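Local coordinates for pili retraction protein PilT (Thermus thermophilus, PDB 5FL3), which probably binds and hydrolyses ATP as a GSP E family ATPase, consistent with a role in retracting pili, at residues N93-R98 / G102-V107; E14-M19 / F80-P85; T197-A202 / I210-M215. One frame throughout, in Å; residues are numbered along the deposited sequence.

Contacts 1 and 2 belong to one element, the six-stranded antiparallel sheet of the N-terminal region, where strands 78-84 and 88-97 are neighbours; their centres lie about 14 Å apart and Met105 SD touches Leu16 CD2 between them. Contact 1 is strand against strand, held by four backbone hydrogen bonds and only partly buried. Contact 2 sets a helix on the end strand of that sheet through buried apolar side chains, with no hydrogen bond between its segments. Contact 3 repeats this helix-on-strand chemistry in the mixed sheet of the nucleotide-binding core, fully buried. Its centre is about 28 and 30 Å from those of contacts 1 and 2, and it touches neither.

Contact 1 (N93-R98 / G102-V107); sequences NLLRQR and GLVMRV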
loop_
_atom_site.group_PDB
_atom_site.type_symbol
_atom_site.label_atom_id
_atom_site.label_comp_id
_atom_site.label_asym_id
_atom_site.label_seq_id
_atom_site.Cartn_x
_atom_site.Cartn_y
_atom_site.Cartn_z
ATOM N N ASN A 93 -11.428 12.421 -10.351
ATOM C CA ASN A 93 -12.756 12.432 -9.808
ATOM C C ASN A 93 -13.327 13.825 -9.815
ATOM O O ASN A 93 -12.900 14.699 -9.067
ATOM C CB ASN A 93 -12.764 11.845 -8.407
ATOM C CG ASN A 93 -13.060 10.376 -8.422
ATOM O OD1 ASN A 93 -14.230 9.965 -8.435
ATOM N ND2 ASN A 93 -12.003 9.563 -8.458
ATOM N N LEU A 94 -14.283 14.024 -10.710
ATOM C CA LEU A 94 -14.994 15.272 -10.807
ATOM C C LEU A 94 -16.127 15.166 -9.807
ATOM O O LEU A 94 -16.782 14.134 -9.737
ATOM C CB LEU A 94 -15.498 15.497 -12.237
ATOM C CG LEU A 94 -16.246 16.766 -12.649
ATOM C CD1 LEU A 94 -15.517 18.003 -12.194
ATOM C CD2 LEU A 94 -16.396 16.794 -14.160
ATOM N N LEU A 95 -16.332 16.213 -9.015
ATOM C CA LEU A 95 -17.436 16.244 -8.064
ATOM C C LEU A 95 -18.146 17.584 -8.143
ATOM O O LEU A 95 -17.720 18.476 -8.877
ATOM C CB LEU A 95 -16.931 15.989 -6.645
ATOM C CG LEU A 95 -15.789 16.908 -6.201
ATOM C CD1 LEU A 95 -16.281 17.849 -5.123
ATOM C CD2 LEU A 95 -14.576 16.147 -5.731
ATOM N N ARG A 96 -19.240 17.696 -7.396
ATOM C CA ARG A 96 -19.968 18.950 -7.182
ATOM C C ARG A 96 -19.968 19.259 -5.704
ATOM O O ARG A 96 -20.244 18.386 -4.894
ATOM C CB ARG A 96 -21.406 18.853 -7.685
ATOM C CG ARG A 96 -21.504 18.541 -9.170
ATOM C CD ARG A 96 -22.891 18.042 -9.563
ATOM N NE ARG A 96 -23.009 17.870 -11.008
ATOM C CZ ARG A 96 -23.140 18.879 -11.868
ATOM N NH1 ARG A 96 -23.172 20.136 -11.419
ATOM N NH2 ARG A 96 -23.228 18.635 -13.176
ATOM N N GLN A 97 -19.638 20.485 -5.332
ATOM C CA GLN A 97 -19.739 20.849 -3.932
ATOM C C GLN A 97 -20.092 22.320 -3.823
ATOM O O GLN A 97 -19.462 23.175 -4.457
ATOM C CB GLN A 97 -18.439 20.508 -3.189
ATOM C CG GLN A 97 -17.220 21.301 -3.593
ATOM C CD GLN A 97 -17.079 22.579 -2.785
ATOM O OE1 GLN A 97 -17.625 22.701 -1.701
ATOM N NE2 GLN A 97 -16.333 23.527 -3.311
ATOM N N ARG A 98 -21.134 22.595 -3.044
ATOM C CA ARG A 98 -21.659 23.948 -2.854
ATOM C C ARG A 98 -21.903 24.677 -4.179
ATOM O O ARG A 98 -21.511 25.839 -4.363
ATOM C CB ARG A 98 -20.727 24.747 -1.941
ATOM C CG ARG A 98 -20.773 24.232 -0.504
ATOM C CD ARG A 98 -19.893 25.020 0.427
ATOM N NE ARG A 98 -20.092 26.452 0.266
ATOM C CZ ARG A 98 -19.402 27.378 0.924
ATOM N NH1 ARG A 98 -18.470 27.009 1.805
ATOM N NH2 ARG A 98 -19.648 28.668 0.704
ATOM N N GLY A 102 -15.716 20.364 -8.495
ATOM C CA GLY A 102 -14.455 20.082 -7.839
ATOM C C GLY A 102 -13.722 19.021 -8.630
ATOM O O GLY A 102 -14.315 18.296 -9.424
ATOM N N LEU A 103 -12.424 18.908 -8.407
ATOM C CA LEU A 103 -11.627 17.981 -9.177
ATOM C C LEU A 103 -10.519 17.406 -8.315
ATOM O O LEU A 103 -9.772 18.141 -7.657
ATOM C CB LEU A 103 -11.049 18.686 -10.399
ATOM C CG LEU A 103 -10.772 17.889 -11.672
ATOM C CD1 LEU A 103 -12.026 17.178 -12.111
ATOM C CD2 LEU A 103 -10.249 18.810 -12.779
ATOM N N VAL A 104 -10.431 16.084 -8.278
ATOM C CA VAL A 104 -9.338 15.442 -7.570
ATOM C C VAL A 104 -8.647 14.500 -8.530
ATOM O O VAL A 104 -9.258 13.573 -9.050
ATOM C CB VAL A 104 -9.798 14.671 -6.318
ATOM C CG1 VAL A 104 -8.603 13.990 -5.684
ATOM C CG2 VAL A 104 -10.455 15.614 -5.319
ATOM N N MET A 105 -7.372 14.765 -8.780
ATOM C CA MET A 105 -6.607 13.996 -9.737
ATOM C C MET A 105 -5.538 13.188 -9.020
ATOM O O MET A 105 -4.768 13.750 -8.229
ATOM C CB MET A 105 -5.979 14.931 -10.754
ATOM C CG MET A 105 -6.958 15.955 -11.251
ATOM S SD MET A 105 -6.250 16.991 -12.531
ATOM C CE MET A 105 -5.711 15.768 -13.726
ATOM N N ARG A 106 -5.501 11.879 -9.270
ATOM C CA ARG A 106 -4.433 11.032 -8.718
ATOM C C ARG A 106 -3.415 10.626 -9.790
ATOM O O ARG A 106 -3.787 10.180 -10.881
ATOM C CB ARG A 106 -5.025 9.783 -8.067
ATOM C CG ARG A 106 -3.984 8.829 -7.508
ATOM C CD ARG A 106 -4.663 7.636 -6.858
ATOM N NE ARG A 106 -5.639 7.046 -7.773
ATOM C CZ ARG A 106 -5.341 6.142 -8.704
ATOM N NH1 ARG A 106 -4.086 5.716 -8.837
ATOM N NH2 ARG A 106 -6.293 5.667 -9.503
ATOM N N VAL A 107 -2.132 10.780 -9.497
ATOM C CA VAL A 107 -1.127 10.346 -10.462
ATOM C C VAL A 107 -0.924 8.833 -10.390
ATOM O O VAL A 107 -0.660 8.306 -9.325
ATOM C CB VAL A 107 0.225 11.040 -10.241
ATOM C CG1 VAL A 107 1.231 10.629 -11.341
ATOM C CG2 VAL A 107 0.044 12.557 -10.187
#
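Asn93 and Val104 pair in both directions through their backbones, Asn93 N to Val104 O at 2.8 Å and Val104 N to Asn93 O at 2.9 Å, within the beta hairpin of strands 88-97 and 100-108. A second hydrogen-bonded pair, Leu95 with Gly102, repeats the exchange nearer the turn. Between them lies the non-hydrogen-bonded pair Leu94 and Leu103, whose CD1 methyls meet at 3.6 Å on one face of the sheet. On the other face Leu95 holds CG between its backbone N and carbonyl carbon (chi1 53°), which carries the isobutyl group over Gly102, CG to CA 3.8 Å, with CD2 reaching Val104 CG2 at 4.2 Å. Replacing Leu95 by an alanine would probably uncover Gly102 and leave the Val104 methyl without its cross-strand neighbour. Further out, helix 53-63 covers the leucine face, Ala60 meeting Leu94 while Ile59 and Leu63 meet Leu103. Strand 26-30 pairs with the far side of 100-108. At the Asn93 end, the side-chain ND2 is hydrogen-bonded to Asp79 OD2 in strand 78-84.

Contact 2 (E14-M19 / F80-P85); sequences EMLKAM and FAYTIP
Leu16 and Ile84 make the closest meeting of helix 14-19 with strand 80-84, and it is purely aliphatic. Ile84 CD1 comes to 3.7 Å from Leu16 CB and to 3.8 Å from Leu16 CD1, so a single methyl rests against both the root and one branch of the leucine. The isoleucine reaches this far because its chain is extended, CD1 anti to CA (chi2 177°), with CG1 beside the backbone N. Both residues are buried, and Leu16 also packs on Ile27 of strand 26-30.

The aromatic part is looser. Leu16 CD1 approaches Tyr82 CE2 obliquely at 4.2 Å. Leu16 thus spreads its branches: CD1 serves Tyr82 and Ile84, while CD2 turns to the sulfur of Met105 on strand 100-108.

The arrangement is a helix lying on one face of an antiparallel sheet. Strand 78-84 is an outermost strand of that sheet within the chain, and Phe80, Tyr82 and Ile84 project from the same face, with Val13, one helical turn before Leu16, touching both Tyr82 and Ile84.

The backbone hydrogen bonds run along the helix and across the sheet, none of them between segments 14-19 and 80-85. The helix is tied by its own backbone, for example Ala18 N to Glu14 O at 2.9 Å and Met19 N to Met15 O at 2.8 Å. The strand is tied to its neighbour 88-97, Phe80 bonding with Cys92 and Tyr82 with Phe90.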
loop_
_atom_site.group_PDB
_atom_site.type_symbol
_atom_site.label_atom_id
_atom_site.label_comp_id
_atom_site.label_asym_id
_atom_site.label_seq_id
_atom_site.Cartn_x
_atom_site.Cartn_y
_atom_site.Cartn_z
ATOM N N GLU A 14 0.680 22.781 -18.356
ATOM C CA GLU A 14 1.955 23.176 -17.792
ATOM C C GLU A 14 1.948 23.092 -16.269
ATOM O O GLU A 14 2.888 22.556 -15.664
ATOM C CB GLU A 14 2.326 24.585 -18.269
ATOM C CG GLU A 14 3.395 24.579 -19.376
ATOM C CD GLU A 14 3.280 25.750 -20.341
ATOM O OE1 GLU A 14 2.927 26.868 -19.904
ATOM O OE2 GLU A 14 3.536 25.545 -21.546
ATOM N N MET A 15 0.889 23.609 -15.651
ATOM C CA MET A 15 0.729 23.508 -14.195
ATOM C C MET A 15 0.740 22.061 -13.679
ATOM O O MET A 15 1.482 21.736 -12.737
ATOM C CB MET A 15 -0.564 24.179 -13.755
ATOM C CG MET A 15 -0.771 24.160 -12.248
ATOM S SD MET A 15 -2.424 24.715 -11.804
ATOM C CE MET A 15 -3.412 23.455 -12.632
ATOM N N LEU A 16 -0.094 21.215 -14.296
ATOM C CA LEU A 16 -0.137 19.790 -13.988
ATOM C C LEU A 16 1.248 19.169 -14.083
ATOM O O LEU A 16 1.675 18.416 -13.193
ATOM C CB LEU A 16 -1.110 19.061 -14.921
ATOM C CG LEU A 16 -2.612 19.339 -14.747
ATOM C CD1 LEU A 16 -3.410 18.695 -15.863
ATOM C CD2 LEU A 16 -3.124 18.834 -13.421
ATOM N N LYS A 17 1.953 19.504 -15.158
ATOM C CA LYS A 17 3.284 18.970 -15.411
ATOM C C LYS A 17 4.260 19.429 -14.318
ATOM O O LYS A 17 5.075 18.647 -13.830
ATOM C CB LYS A 17 3.759 19.390 -16.810
ATOM C CG LYS A 17 5.077 18.761 -17.290
ATOM C CD LYS A 17 5.202 18.827 -18.832
ATOM C CE LYS A 17 6.644 19.021 -19.319
ATOM N NZ LYS A 17 6.717 19.035 -20.817
ATOM N N ALA A 18 4.159 20.688 -13.916
ATOM C CA ALA A 18 4.987 21.180 -12.826
ATOM C C ALA A 18 4.646 20.457 -11.517
ATOM O O ALA A 18 5.547 20.014 -10.783
ATOM C CB ALA A 18 4.816 22.677 -12.666
ATOM N N MET A 19 3.345 20.337 -11.235
ATOM C CA MET A 19 2.877 19.596 -10.064
ATOM C C MET A 19 3.428 18.164 -10.032
ATOM O O MET A 19 3.978 17.719 -9.014
ATOM C CB MET A 19 1.336 19.590 -10.008
ATOM C CG MET A 19 0.762 20.986 -9.753
ATOM S SD MET A 19 -0.999 21.109 -9.440
ATOM C CE MET A 19 -1.617 20.544 -10.974
ATOM N N PHE A 80 -12.760 9.387 -14.133
ATOM C CA PHE A 80 -12.217 9.189 -15.482
ATOM C C PHE A 80 -10.676 9.255 -15.585
ATOM O O PHE A 80 -9.996 9.905 -14.782
ATOM C CB PHE A 80 -12.847 10.212 -16.451
ATOM C CG PHE A 80 -12.464 11.644 -16.169
ATOM C CD1 PHE A 80 -13.192 12.413 -15.262
ATOM C CD2 PHE A 80 -11.368 12.222 -16.800
ATOM C CE1 PHE A 80 -12.838 13.720 -14.994
ATOM C CE2 PHE A 80 -11.013 13.531 -16.532
ATOM C CZ PHE A 80 -11.753 14.278 -15.621
ATOM N N ALA A 81 -10.135 8.574 -16.590
ATOM C CA ALA A 81 -8.699 8.610 -16.862
ATOM C C ALA A 81 -8.315 9.793 -17.742
ATOM O O ALA A 81 -9.072 10.223 -18.603
ATOM C CB ALA A 81 -8.252 7.312 -17.518
ATOM N N TYR A 82 -7.121 10.319 -17.530
ATOM C CA TYR A 82 -6.633 11.390 -18.368
ATOM C C TYR A 82 -5.115 11.326 -18.447
ATOM O O TYR A 82 -4.439 11.125 -17.438
ATOM C CB TYR A 82 -7.098 12.740 -17.841
ATOM C CG TYR A 82 -6.392 13.899 -18.498
ATOM C CD1 TYR A 82 -6.783 14.358 -19.754
ATOM C CD2 TYR A 82 -5.332 14.535 -17.867
ATOM C CE1 TYR A 82 -6.132 15.407 -20.358
ATOM C CE2 TYR A 82 -4.675 15.588 -18.464
ATOM C CZ TYR A 82 -5.077 16.019 -19.709
ATOM O OH TYR A 82 -4.418 17.075 -20.295
ATOM N N THR A 83 -4.574 11.486 -19.650
ATOM C CA THR A 83 -3.133 11.370 -19.816
ATOM C C THR A 83 -2.484 12.601 -20.435
ATOM O O THR A 83 -2.972 13.138 -21.423
ATOM C CB THR A 83 -2.801 10.176 -20.676
ATOM O OG1 THR A 83 -3.635 9.087 -20.280
ATOM C CG2 THR A 83 -1.336 9.797 -20.507
ATOM N N ILE A 84 -1.395 13.060 -19.836
ATOM C CA ILE A 84 -0.548 14.026 -20.508
ATOM C C ILE A 84 0.646 13.252 -21.053
ATOM O O ILE A 84 1.550 12.874 -20.291
ATOM C CB ILE A 84 -0.076 15.150 -19.586
ATOM C CG1 ILE A 84 -1.263 15.836 -18.925
ATOM C CG2 ILE A 84 0.738 16.179 -20.366
ATOM C CD1 ILE A 84 -0.833 16.901 -17.950
ATOM N N PRO A 85 0.634 12.985 -22.372
ATOM C CA PRO A 85 1.630 12.132 -23.037
ATOM C C PRO A 85 3.055 12.395 -22.563
ATOM O O PRO A 85 3.532 13.528 -22.594
ATOM C CB PRO A 85 1.452 12.493 -24.508
ATOM C CG PRO A 85 -0.029 12.775 -24.612
ATOM C CD PRO A 85 -0.362 13.511 -23.329
#

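Contact 3 (T197-A202 / I210-M215); sequences TGLKYA and IMVGEM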
loop_
_atom_site.group_PDB
_atom_site.type_symbol
_atom_site.label_atom_id
_atom_site.label_comp_id
_atom_site.label_asym_id
_atom_site.label_seq_id
_atom_site.Cartn_x
_atom_site.Cartn_y
_atom_site.Cartn_z
ATOM N N THR A 197 -14.314 -11.356 -6.624
ATOM C CA THR A 197 -14.471 -11.774 -8.021
ATOM C C THR A 197 -13.122 -11.952 -8.697
ATOM O O THR A 197 -12.863 -12.935 -9.397
ATOM C CB THR A 197 -15.287 -10.748 -8.809
ATOM O OG1 THR A 197 -16.615 -10.721 -8.282
ATOM C CG2 THR A 197 -15.372 -11.138 -10.253
ATOM N N GLY A 198 -12.260 -10.975 -8.475
ATOM C CA GLY A 198 -10.943 -11.017 -9.056
ATOM C C GLY A 198 -10.144 -12.178 -8.502
ATOM O O GLY A 198 -9.499 -12.891 -9.267
ATOM N N LEU A 199 -10.196 -12.371 -7.182
ATOM C CA LEU A 199 -9.420 -13.417 -6.542
ATOM C C LEU A 199 -9.919 -14.763 -7.058
ATOM O O LEU A 199 -9.128 -15.613 -7.484
ATOM C CB LEU A 199 -9.502 -13.317 -5.010
ATOM C CG LEU A 199 -8.799 -14.361 -4.118
ATOM C CD1 LEU A 199 -7.396 -14.660 -4.580
ATOM C CD2 LEU A 199 -8.742 -13.913 -2.677
ATOM N N LYS A 200 -11.236 -14.927 -7.080
ATOM C CA LYS A 200 -11.837 -16.187 -7.473
ATOM C C LYS A 200 -11.457 -16.602 -8.903
ATOM O O LYS A 200 -11.044 -17.749 -9.138
ATOM C CB LYS A 200 -13.361 -16.109 -7.332
ATOM C CG LYS A 200 -14.132 -17.151 -8.149
ATOM C CD LYS A 200 -15.602 -16.982 -7.873
ATOM C CE LYS A 200 -16.479 -17.668 -8.877
ATOM N NZ LYS A 200 -17.859 -17.178 -8.630
ATOM N N TYR A 201 -11.589 -15.686 -9.859
ATOM C CA TYR A 201 -11.321 -16.075 -11.227
ATOM C C TYR A 201 -9.830 -16.138 -11.464
ATOM O O TYR A 201 -9.393 -16.811 -12.382
ATOM C CB TYR A 201 -12.016 -15.140 -12.223
ATOM C CG TYR A 201 -13.482 -15.467 -12.352
ATOM C CD1 TYR A 201 -13.907 -16.544 -13.120
ATOM C CD2 TYR A 201 -14.441 -14.728 -11.666
ATOM C CE1 TYR A 201 -15.250 -16.867 -13.212
ATOM C CE2 TYR A 201 -15.790 -15.040 -11.755
ATOM C CZ TYR A 201 -16.187 -16.111 -12.529
ATOM O OH TYR A 201 -17.525 -16.421 -12.619
ATOM N N ALA A 202 -9.042 -15.472 -10.624
ATOM C CA ALA A 202 -7.584 -15.587 -10.743
ATOM C C ALA A 202 -7.166 -17.040 -10.551
ATOM O O ALA A 202 -6.199 -17.491 -11.180
ATOM C CB ALA A 202 -6.868 -14.696 -9.742
ATOM N N ILE A 210 -0.499 -13.965 -6.999
ATOM C CA ILE A 210 -1.727 -13.189 -6.938
ATOM C C ILE A 210 -1.621 -12.067 -5.901
ATOM O O ILE A 210 -1.311 -12.288 -4.736
ATOM C CB ILE A 210 -2.954 -14.070 -6.599
ATOM C CG1 ILE A 210 -3.058 -15.260 -7.557
ATOM C CG2 ILE A 210 -4.249 -13.224 -6.593
ATOM C CD1 ILE A 210 -4.135 -16.267 -7.155
ATOM N N MET A 211 -1.878 -10.848 -6.343
ATOM C CA MET A 211 -1.908 -9.723 -5.430
ATOM C C MET A 211 -3.339 -9.238 -5.278
ATOM O O MET A 211 -3.987 -8.875 -6.253
ATOM C CB MET A 211 -1.002 -8.600 -5.925
ATOM C CG MET A 211 -0.725 -7.549 -4.872
ATOM S SD MET A 211 -1.836 -6.139 -4.966
ATOM C CE MET A 211 -0.943 -5.140 -6.154
ATOM N N VAL A 212 -3.831 -9.281 -4.048
ATOM C CA VAL A 212 -5.141 -8.765 -3.697
ATOM C C VAL A 212 -4.942 -7.492 -2.905
ATOM O O VAL A 212 -4.517 -7.568 -1.753
ATOM C CB VAL A 212 -5.930 -9.751 -2.828
ATOM C CG1 VAL A 212 -7.404 -9.414 -2.866
ATOM C CG2 VAL A 212 -5.674 -11.173 -3.266
ATOM N N GLY A 213 -5.248 -6.341 -3.509
ATOM C CA GLY A 213 -4.953 -5.032 -2.927
ATOM C C GLY A 213 -5.316 -4.871 -1.459
ATOM O O GLY A 213 -4.560 -4.291 -0.682
ATOM N N GLU A 214 -6.480 -5.388 -1.075
ATOM C CA GLU A 214 -6.870 -5.415 0.329
ATOM C C GLU A 214 -7.938 -6.462 0.569
ATOM O O GLU A 214 -8.602 -6.896 -0.367
ATOM C CB GLU A 214 -7.353 -4.042 0.790
ATOM C CG GLU A 214 -8.173 -3.319 -0.216
ATOM C CD GLU A 214 -8.358 -1.845 0.100
ATOM O OE1 GLU A 214 -8.760 -1.525 1.240
ATOM O OE2 GLU A 214 -8.120 -1.019 -0.815
ATOM N N MET A 215 -8.053 -6.887 1.828
ATOM C CA MET A 215 -9.003 -7.915 2.256
ATOM C C MET A 215 -9.988 -7.326 3.265
ATOM O O MET A 215 -9.600 -6.891 4.343
ATOM C CB MET A 215 -8.276 -9.104 2.876
ATOM C CG MET A 215 -7.172 -9.682 2.009
ATOM S SD MET A 215 -6.154 -10.933 2.855
ATOM C CE MET A 215 -5.901 -10.153 4.457
#
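Leu199 lays its CD1 methyl against two strand residues at once, Ile210 CG2 at 4.0 Å and Val212 CG2 at 4.1 Å, crossing both side chains at about a right angle. Leu199 leaves the helix pointing past the strand rather than at it; CG standing anti to the backbone N (chi1 178°) brings its end there. CD2 follows CD1 toward the valine and comes to 4.2 Å from Val212 CG2.

Ile210 divides its work between two branches. CG2, anti to the backbone N, takes Leu199, while the CG1 arm runs on extended (chi2 172°) and delivers CD1 to Ala202 CB at 4.1 Å. The short alanine lets the helix present a methyl to the end of this arm. Val212 uses the branch beside its backbone N, CG2, for the leucine.

Strand 210-212 and helix 197-202 run nearly antiparallel, 168° between their directions, and the axes of these short segments come within 9.3 Å, so Leu199 lies opposite Val212 and the later Ala202 opposite Ile210. All four residues are buried, and no hydrogen bond joins the segments.

This is a helix on an inner strand of a P-loop ATPase core; the sequence IMVGEM is consistent with the Walker B region of the family. Strand 209-212 runs parallel between strands 164-169 and 233-238. Helix 195-202 covers one face, with Ala202 also on Ile166, and Leu199 meets helix 218-230 at Ala223 and Ala224.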